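Side-chain contacts in YycN protein (Bacillus subtilis, PDB 1ON0), which probably transfers an acyl group, most likely acetyl, as a homodimeric member of the GNAT acetyltransferase family, its substrate being unknown: residues 132-135 / 136-139; 50-54 / 55-59; 7-10 / 11-14; 138-142 / 143-147. All coordinates share one frame; numbering follows the deposited sequence.

Interaction 1 of 4, residues 132-135 / 136-139; sequences HNQT and ARKL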
loop_
_atom_site.group_PDB
_atom_site.type_symbol
_atom_site.label_atom_id
_atom_site.label_comp_id
_atom_site.label_asym_id
_atom_site.label_seq_id
_atom_site.Cartn_x
_atom_site.Cartn_y
_atom_site.Cartn_z
ATOM N N HIS B 132 -2.141 10.350 -21.756
ATOM C CA HIS B 132 -2.093 11.179 -20.555
ATOM C C HIS B 132 -2.193 10.395 -19.244
ATOM O O HIS B 132 -1.792 10.903 -18.199
ATOM C CB HIS B 132 -3.173 12.267 -20.590
ATOM C CG HIS B 132 -4.570 11.733 -20.604
ATOM N ND1 HIS B 132 -5.314 11.616 -21.758
ATOM C CD2 HIS B 132 -5.350 11.249 -19.606
ATOM C CE1 HIS B 132 -6.489 11.083 -21.474
ATOM N NE2 HIS B 132 -6.535 10.850 -20.172
ATOM N N ASN B 133 -2.721 9.173 -19.302
ATOM C CA ASN B 133 -2.857 8.323 -18.115
ATOM C C ASN B 133 -1.490 7.731 -17.755
ATOM O O ASN B 133 -1.293 6.521 -17.806
ATOM C CB ASN B 133 -3.838 7.179 -18.389
ATOM C CG ASN B 133 -5.103 7.273 -17.557
ATOM O OD1 ASN B 133 -5.954 8.133 -17.788
ATOM N ND2 ASN B 133 -5.229 6.388 -16.573
ATOM N N GLN B 134 -0.559 8.607 -17.397
ATOM C CA GLN B 134 0.800 8.236 -17.031
ATOM C C GLN B 134 0.899 7.182 -15.927
ATOM O O GLN B 134 1.664 6.225 -16.043
ATOM C CB GLN B 134 1.554 9.494 -16.599
ATOM C CG GLN B 134 2.814 9.800 -17.381
ATOM C CD GLN B 134 2.664 9.578 -18.875
ATOM O OE1 GLN B 134 2.879 8.469 -19.377
ATOM N NE2 GLN B 134 2.283 10.630 -19.595
ATOM N N THR B 135 0.132 7.347 -14.857
ATOM C CA THR B 135 0.194 6.392 -13.757
ATOM C C THR B 135 -0.220 5.005 -14.207
ATOM O O THR B 135 0.364 4.015 -13.793
ATOM C CB THR B 135 -0.712 6.819 -12.597
ATOM O OG1 THR B 135 -0.333 8.128 -12.157
ATOM C CG2 THR B 135 -0.587 5.842 -11.446
ATOM N N ALA B 136 -1.237 4.941 -15.060
ATOM C CA ALA B 136 -1.716 3.657 -15.558
ATOM C C ALA B 136 -0.656 3.006 -16.441
ATOM O O ALA B 136 -0.357 1.817 -16.295
ATOM C CB ALA B 136 -3.020 3.835 -16.338
ATOM N N ARG B 137 -0.084 3.781 -17.355
ATOM C CA ARG B 137 0.937 3.235 -18.236
ATOM C C ARG B 137 2.073 2.634 -17.438
ATOM O O ARG B 137 2.516 1.543 -17.735
ATOM C CB ARG B 137 1.463 4.314 -19.181
ATOM C CG ARG B 137 0.432 4.797 -20.166
ATOM C CD ARG B 137 0.907 6.039 -20.897
ATOM N NE ARG B 137 1.989 5.741 -21.822
ATOM C CZ ARG B 137 2.657 6.668 -22.498
ATOM N NH1 ARG B 137 2.352 7.955 -22.349
ATOM N NH2 ARG B 137 3.630 6.306 -23.325
ATOM N N LYS B 138 2.536 3.330 -16.410
ATOM C CA LYS B 138 3.630 2.786 -15.617
ATOM C C LYS B 138 3.231 1.507 -14.916
ATOM O O LYS B 138 4.008 0.566 -14.847
ATOM C CB LYS B 138 4.145 3.805 -14.598
ATOM C CG LYS B 138 5.337 4.583 -15.108
ATOM C CD LYS B 138 6.156 5.162 -13.968
ATOM C CE LYS B 138 7.505 5.704 -14.458
ATOM N NZ LYS B 138 7.381 6.865 -15.396
ATOM N N LEU B 139 2.010 1.475 -14.409
ATOM C CA LEU B 139 1.513 0.295 -13.726
ATOM C C LEU B 139 1.497 -0.874 -14.715
ATOM O O LEU B 139 2.002 -1.962 -14.412
ATOM C CB LEU B 139 0.117 0.573 -13.159
ATOM C CG LEU B 139 -0.686 -0.502 -12.418
ATOM C CD1 LEU B 139 -1.205 -1.497 -13.420
ATOM C CD2 LEU B 139 0.170 -1.195 -11.358
#
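Gln134 and Arg137 lie side by side on the first turn of helix 134-142 and point the same way. The amide and guanidinium planes stand 57° apart. OE1 of Gln134 comes within 3.1 Å of NH1 of Arg137, but the angle is too poor for a hydrogen bond. OE1 of Gln134 also lies 3.5 Å from CD of Arg137, so the amide rests alongside the bend of the arginine chain. That bend is at chi3 (70°) and turns the guanidinium back over the start of the helix. There NH1 bonds to the carbonyl of Ala131, and NH2 forms a salt bridge with Glu147. These two partners, rather than Gln134, hold the group.

Asn133 occupies the N-cap position, yet its side chain makes no capping bond. O of Asn133 opens the helix by accepting from N of Arg137 at 3.0 Å. CG of Arg137 lies 3.4 Å from O of Asn133. CB of Ala136 packs against the Asn133 side chain.

The turn sits at the surface. Ala136 and Arg137 touch Val129, and Leu139 touches Lys107 and Leu110 of helix 105-119. Asn133 meets helix 10-31 of its own chain, while Thr135 packs on Val29 of the second subunit.

Interaction 2 of 4, residues 50-54 / 55-59; sequences LLPRG and LETPH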
loop_
_atom_site.group_PDB
_atom_site.type_symbol
_atom_site.label_atom_id
_atom_site.label_comp_id
_atom_site.label_asym_id
_atom_site.label_seq_id
_atom_site.Cartn_x
_atom_site.Cartn_y
_atom_site.Cartn_z
ATOM N N LEU B 50 -20.566 -1.671 -28.376
ATOM C CA LEU B 50 -19.655 -2.685 -27.845
ATOM C C LEU B 50 -20.400 -3.668 -26.977
ATOM O O LEU B 50 -20.033 -4.834 -26.891
ATOM C CB LEU B 50 -18.555 -2.024 -27.019
ATOM C CG LEU B 50 -17.302 -1.641 -27.804
ATOM C CD1 LEU B 50 -16.316 -0.917 -26.892
ATOM C CD2 LEU B 50 -16.677 -2.902 -28.379
ATOM N N LEU B 51 -21.457 -3.179 -26.342
ATOM C CA LEU B 51 -22.273 -4.000 -25.465
ATOM C C LEU B 51 -23.757 -3.886 -25.826
ATOM O O LEU B 51 -24.519 -3.203 -25.155
ATOM C CB LEU B 51 -22.022 -3.579 -24.016
ATOM C CG LEU B 51 -21.175 -4.512 -23.146
ATOM C CD1 LEU B 51 -20.082 -5.193 -23.952
ATOM C CD2 LEU B 51 -20.587 -3.720 -21.994
ATOM N N PRO B 52 -24.183 -4.577 -26.901
ATOM C CA PRO B 52 -25.574 -4.566 -27.376
ATOM C C PRO B 52 -26.564 -5.030 -26.315
ATOM O O PRO B 52 -27.455 -4.284 -25.910
ATOM C CB PRO B 52 -25.546 -5.525 -28.569
ATOM C CG PRO B 52 -24.138 -5.431 -29.057
ATOM C CD PRO B 52 -23.357 -5.439 -27.765
ATOM N N ARG B 53 -26.391 -6.274 -25.883
ATOM C CA ARG B 53 -27.246 -6.883 -24.872
ATOM C C ARG B 53 -26.679 -6.654 -23.468
ATOM O O ARG B 53 -27.034 -7.358 -22.528
ATOM C CB ARG B 53 -27.371 -8.393 -25.127
ATOM C CG ARG B 53 -27.884 -8.780 -26.517
ATOM C CD ARG B 53 -27.574 -10.241 -26.836
ATOM N NE ARG B 53 -28.173 -11.150 -25.856
ATOM C CZ ARG B 53 -27.904 -12.450 -25.754
ATOM N NH1 ARG B 53 -27.035 -13.026 -26.570
ATOM N NH2 ARG B 53 -28.511 -13.176 -24.830
ATOM N N GLY B 54 -25.800 -5.669 -23.321
ATOM C CA GLY B 54 -25.221 -5.414 -22.013
ATOM C C GLY B 54 -24.402 -6.594 -21.513
ATOM O O GLY B 54 -23.463 -7.029 -22.180
ATOM N N LEU B 55 -24.755 -7.114 -20.338
ATOM C CA LEU B 55 -24.045 -8.247 -19.752
ATOM C C LEU B 55 -24.246 -9.554 -20.520
ATOM O O LEU B 55 -23.490 -10.516 -20.335
ATOM C CB LEU B 55 -24.461 -8.446 -18.287
ATOM C CG LEU B 55 -24.027 -7.366 -17.302
ATOM C CD1 LEU B 55 -24.594 -7.658 -15.929
ATOM C CD2 LEU B 55 -22.509 -7.302 -17.245
ATOM N N GLU B 56 -25.262 -9.598 -21.374
ATOM C CA GLU B 56 -25.533 -10.798 -22.160
ATOM C C GLU B 56 -24.789 -10.781 -23.482
ATOM O O GLU B 56 -24.950 -11.675 -24.307
ATOM C CB GLU B 56 -27.037 -10.967 -22.417
ATOM C CG GLU B 56 -27.812 -11.535 -21.231
ATOM C CD GLU B 56 -28.882 -12.536 -21.650
ATOM O OE1 GLU B 56 -29.881 -12.134 -22.291
ATOM O OE2 GLU B 56 -28.719 -13.736 -21.339
ATOM N N THR B 57 -23.973 -9.758 -23.692
ATOM C CA THR B 57 -23.205 -9.685 -24.916
ATOM C C THR B 57 -22.155 -10.783 -24.794
ATOM O O THR B 57 -21.215 -10.683 -24.000
ATOM C CB THR B 57 -22.523 -8.316 -25.068
ATOM O OG1 THR B 57 -23.521 -7.286 -25.040
ATOM C CG2 THR B 57 -21.769 -8.242 -26.385
ATOM N N PRO B 58 -22.302 -11.852 -25.585
ATOM C CA PRO B 58 -21.371 -12.982 -25.557
ATOM C C PRO B 58 -19.891 -12.642 -25.690
ATOM O O PRO B 58 -19.522 -11.724 -26.415
ATOM C CB PRO B 58 -21.880 -13.869 -26.695
ATOM C CG PRO B 58 -22.497 -12.888 -27.653
ATOM C CD PRO B 58 -23.241 -11.974 -26.715
ATOM N N HIS B 59 -19.065 -13.403 -24.967
ATOM C CA HIS B 59 -17.616 -13.261 -24.959
ATOM C C HIS B 59 -17.087 -12.140 -24.062
ATOM O O HIS B 59 -15.883 -12.056 -23.778
ATOM C CB HIS B 59 -17.093 -13.080 -26.382
ATOM C CG HIS B 59 -17.433 -14.215 -27.289
ATOM N ND1 HIS B 59 -17.417 -15.528 -26.874
ATOM C CD2 HIS B 59 -17.804 -14.235 -28.592
ATOM C CE1 HIS B 59 -17.767 -16.310 -27.879
ATOM N NE2 HIS B 59 -18.006 -15.548 -28.933
HETATM O O HOH W 1 -30.605 -10.037 -23.690
#
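The guanidinium of Arg53 has the carbonyl oxygen of Glu56 over one face, 3.3 Å above its plane and over its centre. A water lies in plane at its edge. The site is a type II' beta turn, Arg53 to Glu56, in the loop between helix 36-50 and strand 60-66, and it overlaps a short 3-10 segment at residues 55-56. Arg53 and Glu56 join in a salt bridge, NH2 of Arg53 to OE1 of Glu56 at 3.1 Å. The two flat groups are steeply turned, with planes 77° apart. NH2 meets OE1 from above the carboxylate plane. The arginine chain bends at chi3 (59°), which lays the guanidinium across the Glu56 backbone. The edge water donates to OE1 of Glu56 at 2.6 Å and accepts weakly from NE of Arg53, so it bridges the pair a second time.

The backbone of the turn is closed by N of Glu56 bonding to O of Arg53. CD of Pro52 packs on CG2 of Thr57 at 3.5 Å. Leu51 and Leu55 touch Phe13 of helix 10-31 and Leu62 of strand 60-66. The positive phi of Gly54 (63°) suits a residue without a side chain. Its carbonyl is gripped twice by Thr57: OG1 at 2.9 Å and N at 3.2 Å both reach O of Gly54 from the same face of its plane.

Interaction 3 of 4, residues 7-10 / 11-14; sequences PMQT and EEFR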
loop_
_atom_site.group_PDB
_atom_site.type_symbol
_atom_site.label_atom_id
_atom_site.label_comp_id
_atom_site.label_asym_id
_atom_site.label_seq_id
_atom_site.Cartn_x
_atom_site.Cartn_y
_atom_site.Cartn_z
ATOM N N PRO B 7 -18.568 -11.864 -11.335
ATOM C CA PRO B 7 -19.267 -11.279 -12.489
ATOM C C PRO B 7 -20.300 -10.236 -12.023
ATOM O O PRO B 7 -21.011 -10.462 -11.054
ATOM C CB PRO B 7 -19.886 -12.502 -13.177
ATOM C CG PRO B 7 -19.997 -13.521 -12.073
ATOM C CD PRO B 7 -18.774 -13.318 -11.243
HETATM N N MSE B 8 -20.356 -9.087 -12.687
HETATM C CA MSE B 8 -21.301 -8.040 -12.298
HETATM C C MSE B 8 -22.741 -8.507 -12.438
HETATM O O MSE B 8 -23.067 -9.315 -13.306
HETATM C CB MSE B 8 -21.157 -6.789 -13.164
HETATM C CG MSE B 8 -19.829 -6.054 -13.090
HETATM SE SE MSE B 8 -19.999 -4.309 -13.921
HETATM C CE MSE B 8 -20.812 -4.844 -15.575
ATOM N N GLN B 9 -23.592 -7.971 -11.576
ATOM C CA GLN B 9 -25.017 -8.266 -11.571
ATOM C C GLN B 9 -25.665 -7.069 -12.258
ATOM O O GLN B 9 -25.081 -5.986 -12.299
ATOM C CB GLN B 9 -25.534 -8.338 -10.139
ATOM C CG GLN B 9 -24.740 -9.237 -9.219
ATOM C CD GLN B 9 -25.186 -10.675 -9.300
ATOM O OE1 GLN B 9 -25.113 -11.301 -10.359
ATOM N NE2 GLN B 9 -25.663 -11.210 -8.181
ATOM N N THR B 10 -26.878 -7.258 -12.768
ATOM C CA THR B 10 -27.609 -6.197 -13.458
ATOM C C THR B 10 -27.572 -4.862 -12.705
ATOM O O THR B 10 -27.538 -3.794 -13.320
ATOM C CB THR B 10 -29.083 -6.596 -13.670
ATOM O OG1 THR B 10 -29.771 -6.601 -12.410
ATOM C CG2 THR B 10 -29.168 -7.994 -14.282
ATOM N N GLU B 11 -27.575 -4.920 -11.377
ATOM C CA GLU B 11 -27.539 -3.708 -10.569
ATOM C C GLU B 11 -26.230 -2.965 -10.834
ATOM O O GLU B 11 -26.224 -1.788 -11.201
ATOM C CB GLU B 11 -27.631 -4.048 -9.076
ATOM C CG GLU B 11 -28.697 -5.076 -8.691
ATOM C CD GLU B 11 -28.304 -6.511 -9.042
ATOM O OE1 GLU B 11 -28.345 -6.884 -10.232
ATOM O OE2 GLU B 11 -27.949 -7.272 -8.119
ATOM N N GLU B 12 -25.120 -3.671 -10.649
ATOM C CA GLU B 12 -23.791 -3.102 -10.848
ATOM C C GLU B 12 -23.550 -2.610 -12.265
ATOM O O GLU B 12 -23.092 -1.493 -12.473
ATOM C CB GLU B 12 -22.718 -4.137 -10.509
ATOM C CG GLU B 12 -22.566 -4.438 -9.039
ATOM C CD GLU B 12 -21.712 -5.657 -8.804
ATOM O OE1 GLU B 12 -22.206 -6.780 -9.046
ATOM O OE2 GLU B 12 -20.545 -5.491 -8.393
ATOM N N PHE B 13 -23.841 -3.461 -13.239
ATOM C CA PHE B 13 -23.634 -3.113 -14.634
ATOM C C PHE B 13 -24.165 -1.721 -14.977
ATOM O O PHE B 13 -23.391 -0.828 -15.334
ATOM C CB PHE B 13 -24.276 -4.174 -15.532
ATOM C CG PHE B 13 -24.161 -3.876 -16.992
ATOM C CD1 PHE B 13 -22.935 -3.530 -17.550
ATOM C CD2 PHE B 13 -25.285 -3.917 -17.807
ATOM C CE1 PHE B 13 -22.830 -3.226 -18.894
ATOM C CE2 PHE B 13 -25.193 -3.612 -19.158
ATOM C CZ PHE B 13 -23.964 -3.265 -19.702
ATOM N N ARG B 14 -25.477 -1.536 -14.856
ATOM C CA ARG B 14 -26.110 -0.254 -15.159
ATOM C C ARG B 14 -25.366 0.937 -14.523
ATOM O O ARG B 14 -25.103 1.937 -15.196
ATOM C CB ARG B 14 -27.587 -0.306 -14.735
ATOM C CG ARG B 14 -28.378 -1.421 -15.457
ATOM C CD ARG B 14 -29.866 -1.398 -15.124
ATOM N NE ARG B 14 -30.470 -0.127 -15.519
ATOM C CZ ARG B 14 -30.807 0.186 -16.765
ATOM N NH1 ARG B 14 -30.619 -0.684 -17.747
ATOM N NH2 ARG B 14 -31.297 1.386 -17.034
HETATM O O HOH W 2 -20.446 -8.786 -8.406
#
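The backbone leaves strand 4-7 and turns into helix 10-31 at Gln9, the N-cap residue, and O of Gln9 accepts from N of Phe13 at 3.0 Å. Glu12 answers from the third position of the helix. OE1 of Glu12 accepts from N of Gln9 at 3.1 Å. This side-chain bond back to the N-cap amide is the reciprocal half of a capping box. The amide approaches from above the carboxylate plane, 37° out of it. Glu12 reaches the amide with its chain extended beyond CG. A water adds a second link, donating to OE1 of Glu12 at 2.7 Å and to O of Pro7. OE1 is thus held by a backbone amide and a water, and the carboxylate lies near the start of the helix, where the helix dipole would probably favour its negative charge.

Thr10 and Glu11 form a tighter pair. OG1 of Thr10 donates to OE1 of Glu11 at 2.6 Å, on the anti side, somewhat out of the carboxylate plane. A bend at chi2 (76°) folds the Glu11 chain back to make this possible. The same carboxylate lies alongside the Gln9 chain, with OE2 of Glu11 3.3 Å from CB of Gln9.

Met8, modelled as selenomethionine, is buried and heads toward the first turn of the helix, and its SE lies 3.9 Å from CA of Phe13. Both side chains pack on Leu62 of strand 60-66 and on Leu55 of the loop before it. Glu12 touches Ser64 of the same strand, so the start of the helix lies against strand 60-66.

Interaction 4 of 4, residues 138-142 / 143-147; sequences KLYEQ and TGFQE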
loop_
_atom_site.group_PDB
_atom_site.type_symbol
_atom_site.label_atom_id
_atom_site.label_comp_id
_atom_site.label_asym_id
_atom_site.label_seq_id
_atom_site.Cartn_x
_atom_site.Cartn_y
_atom_site.Cartn_z
ATOM N N LYS B 138 2.536 3.330 -16.410
ATOM C CA LYS B 138 3.630 2.786 -15.617
ATOM C C LYS B 138 3.231 1.507 -14.916
ATOM O O LYS B 138 4.008 0.566 -14.847
ATOM C CB LYS B 138 4.145 3.805 -14.598
ATOM C CG LYS B 138 5.337 4.583 -15.108
ATOM C CD LYS B 138 6.156 5.162 -13.968
ATOM C CE LYS B 138 7.505 5.704 -14.458
ATOM N NZ LYS B 138 7.381 6.865 -15.396
ATOM N N LEU B 139 2.010 1.475 -14.409
ATOM C CA LEU B 139 1.513 0.295 -13.726
ATOM C C LEU B 139 1.497 -0.874 -14.715
ATOM O O LEU B 139 2.002 -1.962 -14.412
ATOM C CB LEU B 139 0.117 0.573 -13.159
ATOM C CG LEU B 139 -0.686 -0.502 -12.418
ATOM C CD1 LEU B 139 -1.205 -1.497 -13.420
ATOM C CD2 LEU B 139 0.170 -1.195 -11.358
ATOM N N TYR B 140 0.959 -0.656 -15.911
ATOM C CA TYR B 140 0.929 -1.744 -16.880
ATOM C C TYR B 140 2.345 -2.155 -17.270
ATOM O O TYR B 140 2.620 -3.339 -17.440
ATOM C CB TYR B 140 0.126 -1.348 -18.125
ATOM C CG TYR B 140 -1.340 -1.030 -17.852
ATOM C CD1 TYR B 140 -2.172 -1.952 -17.227
ATOM C CD2 TYR B 140 -1.886 0.191 -18.227
ATOM C CE1 TYR B 140 -3.518 -1.664 -16.984
ATOM C CE2 TYR B 140 -3.225 0.499 -17.992
ATOM C CZ TYR B 140 -4.032 -0.428 -17.376
ATOM O OH TYR B 140 -5.349 -0.140 -17.172
ATOM N N GLU B 141 3.246 -1.186 -17.405
ATOM C CA GLU B 141 4.613 -1.518 -17.765
ATOM C C GLU B 141 5.269 -2.324 -16.651
ATOM O O GLU B 141 6.014 -3.261 -16.919
ATOM C CB GLU B 141 5.415 -0.249 -18.060
ATOM C CG GLU B 141 4.858 0.554 -19.242
ATOM C CD GLU B 141 5.691 1.778 -19.581
ATOM O OE1 GLU B 141 6.868 1.600 -19.965
ATOM O OE2 GLU B 141 5.169 2.911 -19.472
ATOM N N GLN B 142 4.994 -1.968 -15.400
ATOM C CA GLN B 142 5.566 -2.700 -14.279
ATOM C C GLN B 142 5.013 -4.114 -14.189
ATOM O O GLN B 142 5.719 -5.016 -13.746
ATOM C CB GLN B 142 5.307 -1.979 -12.956
ATOM C CG GLN B 142 6.145 -0.734 -12.746
ATOM C CD GLN B 142 6.036 -0.198 -11.329
ATOM O OE1 GLN B 142 4.967 0.237 -10.894
ATOM N NE2 GLN B 142 7.145 -0.235 -10.597
ATOM N N THR B 143 3.759 -4.325 -14.590
ATOM C CA THR B 143 3.215 -5.681 -14.523
ATOM C C THR B 143 3.511 -6.520 -15.766
ATOM O O THR B 143 2.908 -7.566 -15.956
ATOM C CB THR B 143 1.671 -5.707 -14.269
ATOM O OG1 THR B 143 0.977 -5.113 -15.375
ATOM C CG2 THR B 143 1.325 -4.979 -12.982
ATOM N N GLY B 144 4.426 -6.064 -16.615
ATOM C CA GLY B 144 4.775 -6.841 -17.802
ATOM C C GLY B 144 4.189 -6.458 -19.155
ATOM O O GLY B 144 4.487 -7.096 -20.167
ATOM N N PHE B 145 3.351 -5.429 -19.183
ATOM C CA PHE B 145 2.748 -4.972 -20.426
ATOM C C PHE B 145 3.739 -4.157 -21.223
ATOM O O PHE B 145 4.506 -3.380 -20.666
ATOM C CB PHE B 145 1.520 -4.109 -20.147
ATOM C CG PHE B 145 0.267 -4.896 -19.967
ATOM C CD1 PHE B 145 -0.485 -5.286 -21.065
ATOM C CD2 PHE B 145 -0.170 -5.250 -18.693
ATOM C CE1 PHE B 145 -1.660 -6.034 -20.901
ATOM C CE2 PHE B 145 -1.337 -5.996 -18.525
ATOM C CZ PHE B 145 -2.084 -6.380 -19.638
ATOM N N GLN B 146 3.709 -4.337 -22.535
ATOM C CA GLN B 146 4.598 -3.610 -23.409
ATOM C C GLN B 146 3.842 -2.851 -24.486
ATOM O O GLN B 146 2.813 -3.307 -24.980
ATOM C CB GLN B 146 5.613 -4.567 -24.043
ATOM C CG GLN B 146 6.887 -4.724 -23.224
ATOM C CD GLN B 146 7.904 -5.665 -23.861
ATOM O OE1 GLN B 146 7.644 -6.856 -24.021
ATOM N NE2 GLN B 146 9.072 -5.131 -24.220
ATOM N N GLU B 147 4.371 -1.684 -24.834
ATOM C CA GLU B 147 3.789 -0.831 -25.856
ATOM C C GLU B 147 4.030 -1.434 -27.238
ATOM O O GLU B 147 5.152 -1.829 -27.571
ATOM C CB GLU B 147 4.431 0.545 -25.801
ATOM C CG GLU B 147 4.272 1.282 -24.489
ATOM C CD GLU B 147 4.994 2.615 -24.526
ATOM O OE1 GLU B 147 4.768 3.460 -23.631
ATOM O OE2 GLU B 147 5.809 2.798 -25.461
HETATM O O HOH W 3 2.762 2.408 -21.668
#
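The carbonyl oxygen of Tyr140 is the hub of this helix end. O of Tyr140 accepts from N of Phe145 at 2.8 Å and from OG1 of Thr143 at 3.2 Å, the two arriving from opposite faces of the carbonyl plane. A chi1 of Thr143 near +60° (64°) tucks OG1 back over the backbone, within reach of O of Tyr140. A further bond runs from N of Gly144 to O of Glu141 at 3.2 Å. With the Phe145 bond it makes a Schellman motif that ends helix 134-142. Gly144 is its C-prime residue and has a positive phi of 101°.

The reversal brings Phe145 back beside Tyr140. CB of Tyr140 touches CB of Phe145 at 3.7 Å. The rings form a T-shaped pair, the edge of Tyr140 toward the face of Phe145, with centroids 5.7 Å apart and planes at 76°. Leu127 of strand 124-127 touches both side chains, Phe94 of strand 88-96 meets Tyr140, and Ile91 of that strand meets Phe145.

Farther along, OE2 of Glu141 lies 4.2 Å from OE1 of Glu147. A water donates to both, weakly to Glu141. OE1 of Glu147 also has a salt bridge to Arg137. The two like charges would repel if both are ionised. The arginine would partly neutralise the pair, and the water would ease the repulsion. The closed helix end thus joins satisfied backbone carbonyls, an aromatic pair and an acidic pair whose charge Arg137 probably offsets.

How the interactions relate
From the N terminus, interaction 3 comes first and closes the turn from strand 4-7 into helix 10-31. Interaction 2 follows in the loop that leads from helix 36-50 to strand 60-66. The two lie in series but touch: Phe13 and Met8 of interaction 3 pack on Leu55, and Phe13 meets Gly54 and Leu51. Interactions 1 and 4 come late in the chain. They cover the start and the end of helix 134-142 and share Lys138 and Leu139. The Arg137 to Glu147 salt bridge ties the loop after the helix back to its first turn. None nests inside another. The two pairs lie on opposite sides of the chain's centre, with interactions 1 and 2 about 28 Å apart between centres.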